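Local coordinates for chromosomal replication initiator protein DnaA (Aquifex aeolicus, PDB 1L8Q) that binds ATP and the origin of replication, oriC, to initiate bacterial chromosome replication, probably once per cell cycle, at residues G44-G49 against T198-E203; K173-K178 against D192-N197; E11-G16 against K50-Q55. All coordinates share one frame; numbering follows the deposited sequence.

Contact 1: G44-G49 against T198-E203; sequences GSVGTG and TKNVRE. With ADP (adenosine-5'-diphosphate), chain C.
The flat carboxamide of Asn200 comes end-on, close to its own plane, at Val46 and Gly47, with CG 4.1 Å from Gly47 CA. Val46 lies beside the same amide: with CG1 anti to its own backbone N (chi1 172°), that methyl lies alongside the amide and 4.1 Å from ADP O3B. The other flat group, the carboxylate of Glu203, is approached from above its plane by the Lys199 amide, with N to OE1 3.0 Å, and so ties the loop to the first turn of helix 201-214. Gly47 suits its place because its phi is positive and because a CB would point toward Asn200, where there is little room. A bridging water joins the two segments to the nucleotide, donating to Gly47 O (3.0 Å) and to ADP O4' (2.6 Å) and weakly accepting from Val201 N. Val201, apolar and branched, turns CG2 to the ribose, 3.4 Å from ADP O4'. On the phosphate side, backbone amides do the gripping: Gly47 N reaches ADP O3B at 2.7 Å and Thr48 N reaches ADP O2B at 2.9 Å, while Gly49 N donates to the bridging O3A. Such a nest of amides between a strand and a helix is the P-loop (Walker A) of AAA+ ATPases, met here by the start of the helix carrying Arg202, an ATP-binding residue at the position of the sensor 2 arginine.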
loop_
_atom_site.group_PDB
_atom_site.type_symbol
_atom_site.label_atom_id
_atom_site.label_comp_id
_atom_site.label_asym_id
_atom_site.label_seq_id
_atom_site.Cartn_x
_atom_site.Cartn_y
_atom_site.Cartn_z
ATOM N N GLY A 44 2.023 6.184 -6.542
ATOM C CA GLY A 44 1.466 4.880 -6.785
ATOM C C GLY A 44 1.012 4.259 -5.488
ATOM O O GLY A 44 1.336 4.734 -4.390
ATOM N N SER A 45 0.279 3.173 -5.600
ATOM C CA SER A 45 -0.268 2.533 -4.423
ATOM C C SER A 45 0.815 1.784 -3.649
ATOM O O SER A 45 1.937 1.613 -4.135
ATOM C CB SER A 45 -1.352 1.565 -4.847
ATOM O OG SER A 45 -0.755 0.473 -5.507
ATOM N N VAL A 46 0.466 1.311 -2.465
ATOM C CA VAL A 46 1.414 0.606 -1.613
ATOM C C VAL A 46 2.129 -0.576 -2.276
ATOM O O VAL A 46 1.521 -1.370 -2.979
ATOM C CB VAL A 46 0.733 0.114 -0.288
ATOM C CG1 VAL A 46 1.662 -0.765 0.480
ATOM C CG2 VAL A 46 0.357 1.311 0.591
ATOM N N GLY A 47 3.425 -0.693 -2.012
ATOM C CA GLY A 47 4.206 -1.828 -2.467
ATOM C C GLY A 47 4.395 -1.775 -3.949
ATOM O O GLY A 47 4.307 -2.771 -4.640
ATOM N N THR A 48 4.702 -0.602 -4.445
ATOM C CA THR A 48 4.708 -0.397 -5.855
ATOM C C THR A 48 6.064 0.025 -6.386
ATOM O O THR A 48 6.260 0.132 -7.598
ATOM C CB THR A 48 3.634 0.618 -6.174
ATOM O OG1 THR A 48 2.521 -0.056 -6.788
ATOM C CG2 THR A 48 4.107 1.582 -7.211
ATOM N N GLY A 49 7.007 0.254 -5.477
ATOM C CA GLY A 49 8.364 0.604 -5.861
ATOM C C GLY A 49 8.838 1.998 -5.472
ATOM O O GLY A 49 10.008 2.333 -5.673
ATOM N N THR A 198 -1.496 -12.445 -4.683
ATOM C CA THR A 198 -0.685 -11.377 -4.136
ATOM C C THR A 198 -0.533 -10.206 -5.095
ATOM O O THR A 198 -0.662 -10.363 -6.312
ATOM C CB THR A 198 0.708 -11.903 -3.716
ATOM O OG1 THR A 198 1.484 -12.217 -4.876
ATOM C CG2 THR A 198 0.597 -13.223 -2.999
ATOM N N LYS A 199 -0.242 -9.031 -4.533
ATOM C CA LYS A 199 -0.060 -7.815 -5.310
ATOM C C LYS A 199 1.221 -7.113 -4.856
ATOM O O LYS A 199 1.828 -6.355 -5.602
ATOM C CB LYS A 199 -1.254 -6.897 -5.102
ATOM C CG LYS A 199 -1.532 -6.570 -3.639
ATOM C CD LYS A 199 -2.325 -5.260 -3.482
ATOM C CE LYS A 199 -2.769 -5.048 -2.028
ATOM N NZ LYS A 199 -3.023 -3.610 -1.706
ATOM N N ASN A 200 1.614 -7.399 -3.618
ATOM C CA ASN A 200 2.750 -6.791 -2.939
ATOM C C ASN A 200 3.858 -7.815 -2.833
ATOM O O ASN A 200 3.637 -8.973 -3.073
ATOM C CB ASN A 200 2.339 -6.484 -1.493
ATOM C CG ASN A 200 2.009 -5.067 -1.279
ATOM O OD1 ASN A 200 2.674 -4.182 -1.817
ATOM N ND2 ASN A 200 0.975 -4.804 -0.462
ATOM N N VAL A 201 5.034 -7.379 -2.399
ATOM C CA VAL A 201 6.076 -8.280 -1.995
ATOM C C VAL A 201 5.765 -8.711 -0.555
ATOM O O VAL A 201 6.132 -9.812 -0.126
ATOM C CB VAL A 201 7.456 -7.600 -2.039
ATOM C CG1 VAL A 201 8.335 -8.073 -0.892
ATOM C CG2 VAL A 201 8.130 -7.879 -3.351
ATOM N N ARG A 202 5.088 -7.839 0.188
ATOM C CA ARG A 202 4.686 -8.143 1.555
ATOM C C ARG A 202 3.777 -9.377 1.586
ATOM O O ARG A 202 3.919 -10.241 2.435
ATOM C CB ARG A 202 3.968 -6.947 2.188
ATOM C CG ARG A 202 3.890 -6.996 3.698
ATOM C CD ARG A 202 2.866 -6.031 4.323
ATOM N NE ARG A 202 3.309 -4.626 4.356
ATOM C CZ ARG A 202 4.434 -4.195 4.937
ATOM N NH1 ARG A 202 5.259 -5.054 5.538
ATOM N NH2 ARG A 202 4.733 -2.901 4.915
ATOM N N GLU A 203 2.843 -9.447 0.649
ATOM C CA GLU A 203 1.909 -10.560 0.586
ATOM C C GLU A 203 2.622 -11.809 0.076
ATOM O O GLU A 203 2.319 -12.933 0.482
ATOM C CB GLU A 203 0.695 -10.199 -0.294
ATOM C CG GLU A 203 -0.122 -9.041 0.267
ATOM C CD GLU A 203 -1.221 -8.579 -0.672
ATOM O OE1 GLU A 203 -1.352 -9.184 -1.762
ATOM O OE2 GLU A 203 -1.953 -7.607 -0.322
HETATM P PB ADP C . 6.225 1.346 -1.770
HETATM O O1B ADP C . 7.328 2.264 -1.220
HETATM O O2B ADP C . 5.611 1.817 -3.055
HETATM O O3B ADP C . 5.240 0.907 -0.732
HETATM P PA ADP C . 8.461 -0.240 -1.739
HETATM O O1A ADP C . 9.445 0.620 -2.509
HETATM O O2A ADP C . 8.519 -0.010 -0.238
HETATM O O3A ADP C . 6.966 0.024 -2.219
HETATM O "O5'" ADP C . 8.684 -1.772 -2.108
HETATM C "C5'" ADP C . 7.946 -2.788 -1.454
HETATM C "C4'" ADP C . 8.775 -4.042 -1.577
HETATM O "O4'" ADP C . 8.673 -4.578 -2.912
HETATM C "C3'" ADP C . 10.234 -3.698 -1.374
HETATM O "O3'" ADP C . 10.811 -4.847 -0.769
HETATM C "C2'" ADP C . 10.746 -3.533 -2.788
HETATM O "O2'" ADP C . 12.138 -3.731 -2.972
HETATM C "C1'" ADP C . 9.948 -4.548 -3.558
HETATM N N9 ADP C . 9.820 -4.044 -4.931
HETATM C C8 ADP C . 8.976 -3.076 -5.357
HETATM N N7 ADP C . 9.138 -2.865 -6.698
HETATM C C5 ADP C . 10.104 -3.687 -7.123
HETATM C C6 ADP C . 10.762 -3.972 -8.406
HETATM N N6 ADP C . 10.419 -3.319 -9.528
HETATM N N1 ADP C . 11.720 -4.905 -8.428
HETATM C C2 ADP C . 12.082 -5.584 -7.320
HETATM N N3 ADP C . 11.513 -5.371 -6.119
HETATM C C4 ADP C . 10.549 -4.458 -5.965
HETATM O O HOH W 1 6.238 -4.866 -3.792
#

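Contact 2: K173-K178 against D192-N197; sequences KIIKEK and DYLLEN. With ADP (adenosine-5'-diphosphate), chain C.
Ile175 reaches from helix 168-181 to helix 188-197 and meets Leu194 and Leu195 there. From its CB, which points toward the other helix, two branches part. CG2 meets the CD1 methyl of Leu194 at 3.8 Å. The longer branch starts at CG1, anti to the carbonyl carbon (chi1 -78°), which passes Leu194 CB at 4.2 Å. An extended second torsion then carries CD1 forward, so that the tip lies 3.7 Å from Leu194 CB and also 3.7 Å from Leu195 CD2. The backbones come close here, with the CA atoms of Ile175 and Leu194 7.3 Å apart. A beta-branched residue of this length fits, since one methyl meets the tip of Leu194 while the longer branch reaches the base of Leu194 and the end of Leu195. With an alanine here, CG2 and CD1 would be gone, which is likely to open a gap beside Leu194 and leave Leu195 CD2 without its partner on this segment. Ile204 of helix 201-214 also packs on Ile175, while Phe172 also touches Leu195. Near the end of helix 188-197 the Asn197 amide folds back, its ND2 donating to Tyr193 O in the carbonyl plane (2.9 Å, 166° at the hydrogen) while lying over the rim of one Tyr193 ring face. Ile174, the neighbour of Ile175, turns toward the nucleotide instead, its CD1 3.6 Å from ADP N3. Helix 168-181 is thus apolar toward both its helical neighbour and the adenine, as in the small helical lid subdomain of AAA+ proteins.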
loop_
_atom_site.group_PDB
_atom_site.type_symbol
_atom_site.label_atom_id
_atom_site.label_comp_id
_atom_site.label_asym_id
_atom_site.label_seq_id
_atom_site.Cartn_x
_atom_site.Cartn_y
_atom_site.Cartn_z
ATOM N N LYS A 173 8.332 -11.899 -12.181
ATOM C CA LYS A 173 9.779 -11.945 -12.047
ATOM C C LYS A 173 10.173 -11.844 -10.568
ATOM O O LYS A 173 11.039 -12.594 -10.093
ATOM C CB LYS A 173 10.444 -10.852 -12.882
ATOM C CG LYS A 173 10.149 -10.975 -14.368
ATOM C CD LYS A 173 11.047 -10.098 -15.198
ATOM C CE LYS A 173 10.603 -10.076 -16.641
ATOM N NZ LYS A 173 11.326 -9.016 -17.410
ATOM N N ILE A 174 9.525 -10.941 -9.834
ATOM C CA ILE A 174 9.830 -10.797 -8.425
ATOM C C ILE A 174 9.573 -12.135 -7.707
ATOM O O ILE A 174 10.440 -12.674 -7.002
ATOM C CB ILE A 174 9.033 -9.650 -7.811
ATOM C CG1 ILE A 174 9.587 -8.316 -8.308
ATOM C CG2 ILE A 174 9.110 -9.704 -6.305
ATOM C CD1 ILE A 174 8.828 -7.088 -7.791
ATOM N N ILE A 175 8.403 -12.695 -7.933
ATOM C CA ILE A 175 8.063 -13.960 -7.321
ATOM C C ILE A 175 9.164 -14.997 -7.528
ATOM O O ILE A 175 9.516 -15.734 -6.610
ATOM C CB ILE A 175 6.716 -14.453 -7.854
ATOM C CG1 ILE A 175 5.572 -13.689 -7.169
ATOM C CG2 ILE A 175 6.570 -15.920 -7.637
ATOM C CD1 ILE A 175 4.228 -13.818 -7.886
ATOM N N LYS A 176 9.716 -15.062 -8.730
ATOM C CA LYS A 176 10.809 -15.980 -8.979
ATOM C C LYS A 176 11.985 -15.627 -8.104
ATOM O O LYS A 176 12.587 -16.507 -7.510
ATOM C CB LYS A 176 11.256 -15.934 -10.420
ATOM C CG LYS A 176 10.434 -16.760 -11.401
ATOM C CD LYS A 176 10.684 -16.205 -12.797
ATOM C CE LYS A 176 10.275 -17.148 -13.886
ATOM N NZ LYS A 176 10.758 -16.645 -15.214
ATOM N N GLU A 177 12.332 -14.347 -8.021
ATOM C CA GLU A 177 13.474 -13.966 -7.184
ATOM C C GLU A 177 13.230 -14.390 -5.741
ATOM O O GLU A 177 14.087 -14.993 -5.127
ATOM C CB GLU A 177 13.850 -12.464 -7.317
ATOM C CG GLU A 177 15.029 -12.198 -8.279
ATOM C CD GLU A 177 15.174 -10.723 -8.734
ATOM O OE1 GLU A 177 14.976 -9.783 -7.901
ATOM O OE2 GLU A 177 15.515 -10.496 -9.934
ATOM N N LYS A 178 12.027 -14.128 -5.239
ATOM C CA LYS A 178 11.669 -14.431 -3.852
ATOM C C LYS A 178 11.755 -15.917 -3.540
ATOM O O LYS A 178 12.271 -16.325 -2.494
ATOM C CB LYS A 178 10.267 -13.907 -3.539
ATOM C CG LYS A 178 10.207 -12.403 -3.376
ATOM C CD LYS A 178 11.240 -11.946 -2.378
ATOM C CE LYS A 178 11.327 -10.445 -2.311
ATOM N NZ LYS A 178 12.038 -10.033 -1.085
ATOM N N ASP A 192 2.265 -19.881 -9.917
ATOM C CA ASP A 192 0.871 -19.559 -10.212
ATOM C C ASP A 192 0.084 -19.172 -8.951
ATOM O O ASP A 192 -0.600 -18.148 -8.933
ATOM C CB ASP A 192 0.172 -20.693 -10.960
ATOM C CG ASP A 192 0.492 -20.693 -12.465
ATOM O OD1 ASP A 192 1.141 -19.726 -12.946
ATOM O OD2 ASP A 192 0.151 -21.624 -13.241
ATOM N N TYR A 193 0.200 -19.968 -7.893
ATOM C CA TYR A 193 -0.523 -19.677 -6.666
ATOM C C TYR A 193 -0.247 -18.269 -6.212
ATOM O O TYR A 193 -1.147 -17.568 -5.762
ATOM C CB TYR A 193 -0.118 -20.626 -5.532
ATOM C CG TYR A 193 -0.690 -20.207 -4.193
ATOM C CD1 TYR A 193 -1.973 -20.603 -3.806
ATOM C CD2 TYR A 193 0.020 -19.386 -3.343
ATOM C CE1 TYR A 193 -2.507 -20.220 -2.593
ATOM C CE2 TYR A 193 -0.517 -18.980 -2.121
ATOM C CZ TYR A 193 -1.776 -19.405 -1.754
ATOM O OH TYR A 193 -2.318 -19.000 -0.547
ATOM N N LEU A 194 1.017 -17.876 -6.293
ATOM C CA LEU A 194 1.427 -16.586 -5.820
ATOM C C LEU A 194 0.909 -15.467 -6.737
ATOM O O LEU A 194 0.520 -14.396 -6.250
ATOM C CB LEU A 194 2.945 -16.546 -5.664
ATOM C CG LEU A 194 3.474 -17.509 -4.598
ATOM C CD1 LEU A 194 4.977 -17.649 -4.674
ATOM C CD2 LEU A 194 3.025 -17.094 -3.184
ATOM N N LEU A 195 0.875 -15.719 -8.050
ATOM C CA LEU A 195 0.388 -14.709 -8.981
ATOM C C LEU A 195 -1.045 -14.367 -8.662
ATOM O O LEU A 195 -1.399 -13.192 -8.531
ATOM C CB LEU A 195 0.492 -15.172 -10.425
ATOM C CG LEU A 195 1.793 -14.875 -11.182
ATOM C CD1 LEU A 195 1.604 -15.202 -12.669
ATOM C CD2 LEU A 195 2.240 -13.422 -11.002
ATOM N N GLU A 196 -1.866 -15.399 -8.505
ATOM C CA GLU A 196 -3.272 -15.202 -8.218
ATOM C C GLU A 196 -3.574 -14.594 -6.853
ATOM O O GLU A 196 -4.589 -13.935 -6.699
ATOM C CB GLU A 196 -4.059 -16.501 -8.382
ATOM C CG GLU A 196 -4.700 -16.685 -9.762
ATOM C CD GLU A 196 -5.778 -15.634 -10.097
ATOM O OE1 GLU A 196 -5.923 -14.635 -9.352
ATOM O OE2 GLU A 196 -6.487 -15.811 -11.123
ATOM N N ASN A 197 -2.702 -14.788 -5.869
ATOM C CA ASN A 197 -3.034 -14.338 -4.517
ATOM C C ASN A 197 -2.179 -13.252 -3.877
ATOM O O ASN A 197 -2.163 -13.135 -2.657
ATOM C CB ASN A 197 -3.138 -15.526 -3.580
ATOM C CG ASN A 197 -4.217 -16.505 -4.009
ATOM O OD1 ASN A 197 -5.328 -16.484 -3.489
ATOM N ND2 ASN A 197 -3.894 -17.364 -4.967
HETATM P PB ADP C . 6.225 1.346 -1.770
HETATM O O1B ADP C . 7.328 2.264 -1.220
HETATM O O2B ADP C . 5.611 1.817 -3.055
HETATM O O3B ADP C . 5.240 0.907 -0.732
HETATM P PA ADP C . 8.461 -0.240 -1.739
HETATM O O1A ADP C . 9.445 0.620 -2.509
HETATM O O2A ADP C . 8.519 -0.010 -0.238
HETATM O O3A ADP C . 6.966 0.024 -2.219
HETATM O "O5'" ADP C . 8.684 -1.772 -2.108
HETATM C "C5'" ADP C . 7.946 -2.788 -1.454
HETATM C "C4'" ADP C . 8.775 -4.042 -1.577
HETATM O "O4'" ADP C . 8.673 -4.578 -2.912
HETATM C "C3'" ADP C . 10.234 -3.698 -1.374
HETATM O "O3'" ADP C . 10.811 -4.847 -0.769
HETATM C "C2'" ADP C . 10.746 -3.533 -2.788
HETATM O "O2'" ADP C . 12.138 -3.731 -2.972
HETATM C "C1'" ADP C . 9.948 -4.548 -3.558
HETATM N N9 ADP C . 9.820 -4.044 -4.931
HETATM C C8 ADP C . 8.976 -3.076 -5.357
HETATM N N7 ADP C . 9.138 -2.865 -6.698
HETATM C C5 ADP C . 10.104 -3.687 -7.123
HETATM C C6 ADP C . 10.762 -3.972 -8.406
HETATM N N6 ADP C . 10.419 -3.319 -9.528
HETATM N N1 ADP C . 11.720 -4.905 -8.428
HETATM C C2 ADP C . 12.082 -5.584 -7.320
HETATM N N3 ADP C . 11.513 -5.371 -6.119
HETATM C C4 ADP C . 10.549 -4.458 -5.965
#

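Contact 3: E11-G16 against K50-Q55; sequences ENFIVG and KTHLLQ. With MG (magnesium ion), chain B; ADP (adenosine-5'-diphosphate), chain C.
This is a buried aromatic contact at the adenine end of the nucleotide pocket, where the loop before helix 20-31 meets the opening turns of helix 50-63, whose first residues complete the P-loop. Phe13 turns the edge of its ring to the face of His52 in a T-shaped pair, the ring centroids 5.3 Å apart and the planes at 66°. With CG anti to the backbone N in both residues (chi1 -170° in Phe13, -176° in His52), each ring reaches out toward the other segment. The two faces of Phe13 are also used. Leu53 CD1 makes a CH-pi contact 4.2 Å from the ring centroid, almost on the normal, and ADP N6 lies centrally over the opposite face. His52 is held at both nitrogens: ND1 is hydrogen-bonded to ADP O2' at 2.6 Å, and NE2 pairs with Thr9 O. A histidine suits this place because it offers a pi face to Phe13 and polar atoms to the ribose and the loop. Beside Phe13 the backbone of Ile14 pairs with the base, its N donating to ADP N1 (3.0 Å) and its O accepting from ADP N6 (2.7 Å). At the other end Lys50 NZ grips ADP O2B at 2.7 Å, while Thr51 OG1 binds the magnesium ion at 1.9 Å, with ADP O1B and four waters completing six ligands. The chemistry implies recognition in parts: the Ile14 backbone suits adenine, whereas guanine, with N1-H and O6, would probably mismatch, and Lys50 and magnesium probably offset the phosphate charge.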
loop_
_atom_site.group_PDB
_atom_site.type_symbol
_atom_site.label_atom_id
_atom_site.label_comp_id
_atom_site.label_asym_id
_atom_site.label_seq_id
_atom_site.Cartn_x
_atom_site.Cartn_y
_atom_site.Cartn_z
ATOM N N GLU A 11 19.961 -1.415 -9.640
ATOM C CA GLU A 11 20.376 -2.649 -10.268
ATOM C C GLU A 11 19.454 -3.827 -9.907
ATOM O O GLU A 11 19.265 -4.738 -10.715
ATOM C CB GLU A 11 21.848 -2.941 -9.955
ATOM C CG GLU A 11 22.747 -1.702 -10.049
ATOM C CD GLU A 11 23.348 -1.277 -8.702
ATOM O OE1 GLU A 11 24.246 -2.003 -8.176
ATOM O OE2 GLU A 11 22.945 -0.204 -8.182
ATOM N N ASN A 12 18.872 -3.805 -8.708
ATOM C CA ASN A 12 17.899 -4.837 -8.358
ATOM C C ASN A 12 16.459 -4.376 -8.462
ATOM O O ASN A 12 15.561 -5.005 -7.917
ATOM C CB ASN A 12 18.184 -5.524 -7.007
ATOM C CG ASN A 12 18.338 -4.544 -5.853
ATOM O OD1 ASN A 12 19.174 -4.749 -4.978
ATOM N ND2 ASN A 12 17.518 -3.482 -5.837
ATOM N N PHE A 13 16.245 -3.263 -9.151
ATOM C CA PHE A 13 14.893 -2.834 -9.464
ATOM C C PHE A 13 14.532 -3.505 -10.772
ATOM O O PHE A 13 15.177 -3.263 -11.798
ATOM C CB PHE A 13 14.819 -1.313 -9.618
ATOM C CG PHE A 13 13.407 -0.767 -9.706
ATOM C CD1 PHE A 13 12.686 -0.471 -8.553
ATOM C CD2 PHE A 13 12.819 -0.520 -10.938
ATOM C CE1 PHE A 13 11.396 0.044 -8.639
ATOM C CE2 PHE A 13 11.538 0.001 -11.025
ATOM C CZ PHE A 13 10.828 0.282 -9.876
ATOM N N ILE A 14 13.547 -4.392 -10.735
ATOM C CA ILE A 14 13.087 -5.037 -11.954
ATOM C C ILE A 14 12.149 -4.100 -12.713
ATOM O O ILE A 14 11.300 -3.451 -12.125
ATOM C CB ILE A 14 12.393 -6.375 -11.641
ATOM C CG1 ILE A 14 13.297 -7.237 -10.759
ATOM C CG2 ILE A 14 12.045 -7.118 -12.930
ATOM C CD1 ILE A 14 12.730 -8.596 -10.443
ATOM N N VAL A 15 12.315 -4.049 -14.023
ATOM C CA VAL A 15 11.590 -3.110 -14.849
ATOM C C VAL A 15 10.565 -3.800 -15.734
ATOM O O VAL A 15 10.857 -4.805 -16.370
ATOM C CB VAL A 15 12.573 -2.262 -15.705
ATOM C CG1 VAL A 15 11.821 -1.303 -16.618
ATOM C CG2 VAL A 15 13.553 -1.491 -14.790
ATOM N N GLY A 16 9.349 -3.263 -15.716
ATOM C CA GLY A 16 8.236 -3.742 -16.512
ATOM C C GLY A 16 7.484 -2.523 -17.022
ATOM O O GLY A 16 7.802 -1.378 -16.653
ATOM N N LYS A 50 7.946 2.809 -4.913
ATOM C CA LYS A 50 8.296 4.185 -4.559
ATOM C C LYS A 50 9.529 4.281 -3.644
ATOM O O LYS A 50 10.508 4.941 -3.979
ATOM C CB LYS A 50 7.083 4.917 -3.947
ATOM C CG LYS A 50 5.847 4.889 -4.839
ATOM C CD LYS A 50 4.657 5.625 -4.213
ATOM C CE LYS A 50 4.397 5.157 -2.791
ATOM N NZ LYS A 50 3.800 3.786 -2.707
ATOM N N THR A 51 9.495 3.612 -2.504
ATOM C CA THR A 51 10.593 3.738 -1.569
ATOM C C THR A 51 11.854 3.115 -2.157
ATOM O O THR A 51 12.942 3.676 -2.094
ATOM C CB THR A 51 10.226 3.105 -0.226
ATOM O OG1 THR A 51 9.136 3.832 0.369
ATOM C CG2 THR A 51 11.369 3.278 0.792
ATOM N N HIS A 52 11.697 1.960 -2.760
ATOM C CA HIS A 52 12.811 1.299 -3.369
ATOM C C HIS A 52 13.506 2.225 -4.375
ATOM O O HIS A 52 14.734 2.349 -4.384
ATOM C CB HIS A 52 12.318 0.040 -4.069
ATOM C CG HIS A 52 13.410 -0.786 -4.660
ATOM N ND1 HIS A 52 13.537 -2.135 -4.413
ATOM C CD2 HIS A 52 14.434 -0.453 -5.482
ATOM C CE1 HIS A 52 14.585 -2.603 -5.069
ATOM N NE2 HIS A 52 15.145 -1.602 -5.726
ATOM N N LEU A 53 12.721 2.874 -5.224
ATOM C CA LEU A 53 13.278 3.719 -6.262
ATOM C C LEU A 53 13.961 4.968 -5.678
ATOM O O LEU A 53 15.056 5.349 -6.123
ATOM C CB LEU A 53 12.190 4.101 -7.255
ATOM C CG LEU A 53 12.570 4.648 -8.620
ATOM C CD1 LEU A 53 13.530 3.718 -9.320
ATOM C CD2 LEU A 53 11.304 4.805 -9.435
ATOM N N LEU A 54 13.330 5.603 -4.691
ATOM C CA LEU A 54 13.943 6.778 -4.073
ATOM C C LEU A 54 15.290 6.400 -3.472
ATOM O O LEU A 54 16.300 7.076 -3.680
ATOM C CB LEU A 54 13.049 7.355 -2.983
ATOM C CG LEU A 54 12.166 8.553 -3.329
ATOM C CD1 LEU A 54 11.373 8.318 -4.586
ATOM C CD2 LEU A 54 11.254 8.851 -2.141
ATOM N N GLN A 55 15.307 5.299 -2.739
ATOM C CA GLN A 55 16.509 4.897 -2.063
ATOM C C GLN A 55 17.584 4.381 -3.010
ATOM O O GLN A 55 18.782 4.497 -2.731
ATOM C CB GLN A 55 16.193 3.875 -0.988
ATOM C CG GLN A 55 15.248 4.400 0.052
ATOM C CD GLN A 55 15.820 4.292 1.433
ATOM O OE1 GLN A 55 15.104 4.440 2.418
ATOM N NE2 GLN A 55 17.111 4.045 1.515
HETATM MG MG MG B . 7.324 3.130 0.418
HETATM P PB ADP C . 6.225 1.346 -1.770
HETATM O O1B ADP C . 7.328 2.264 -1.220
HETATM O O2B ADP C . 5.611 1.817 -3.055
HETATM O O3B ADP C . 5.240 0.907 -0.732
HETATM P PA ADP C . 8.461 -0.240 -1.739
HETATM O O1A ADP C . 9.445 0.620 -2.509
HETATM O O2A ADP C . 8.519 -0.010 -0.238
HETATM O O3A ADP C . 6.966 0.024 -2.219
HETATM O "O5'" ADP C . 8.684 -1.772 -2.108
HETATM C "C5'" ADP C . 7.946 -2.788 -1.454
HETATM C "C4'" ADP C . 8.775 -4.042 -1.577
HETATM O "O4'" ADP C . 8.673 -4.578 -2.912
HETATM C "C3'" ADP C . 10.234 -3.698 -1.374
HETATM O "O3'" ADP C . 10.811 -4.847 -0.769
HETATM C "C2'" ADP C . 10.746 -3.533 -2.788
HETATM O "O2'" ADP C . 12.138 -3.731 -2.972
HETATM C "C1'" ADP C . 9.948 -4.548 -3.558
HETATM N N9 ADP C . 9.820 -4.044 -4.931
HETATM C C8 ADP C . 8.976 -3.076 -5.357
HETATM N N7 ADP C . 9.138 -2.865 -6.698
HETATM C C5 ADP C . 10.104 -3.687 -7.123
HETATM C C6 ADP C . 10.762 -3.972 -8.406
HETATM N N6 ADP C . 10.419 -3.319 -9.528
HETATM N N1 ADP C . 11.720 -4.905 -8.428
HETATM C C2 ADP C . 12.082 -5.584 -7.320
HETATM N N3 ADP C . 11.513 -5.371 -6.119
HETATM C C4 ADP C . 10.549 -4.458 -5.965
HETATM O O HOH W 2 5.221 2.881 0.904
HETATM O O HOH W 3 6.684 5.143 -0.102
HETATM O O HOH W 4 7.461 1.617 1.416
HETATM O O HOH W 5 7.155 4.165 2.235
#

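How the contacts relate
Contacts 1, 2 and 3 surround one ADP within the AAA+ region. Along the chain come 11-16, then 44-49 running straight into 50-55, and finally 173-178, 192-197 and 198-203, so contacts 1 and 3 interleave and contact 2 falls between the segments of contact 1. Contact 3 belongs to the part built on the five-stranded parallel sheet, contact 2 to the helices that follow it, and contact 1 joins the two. Its centre is about 12 Å from each of the others, whose centres are about 18 Å apart. Ile174 touches both Ile14 and Val201, linking all three. The nucleotide therefore sits at a junction where its state could influence how the two parts are set.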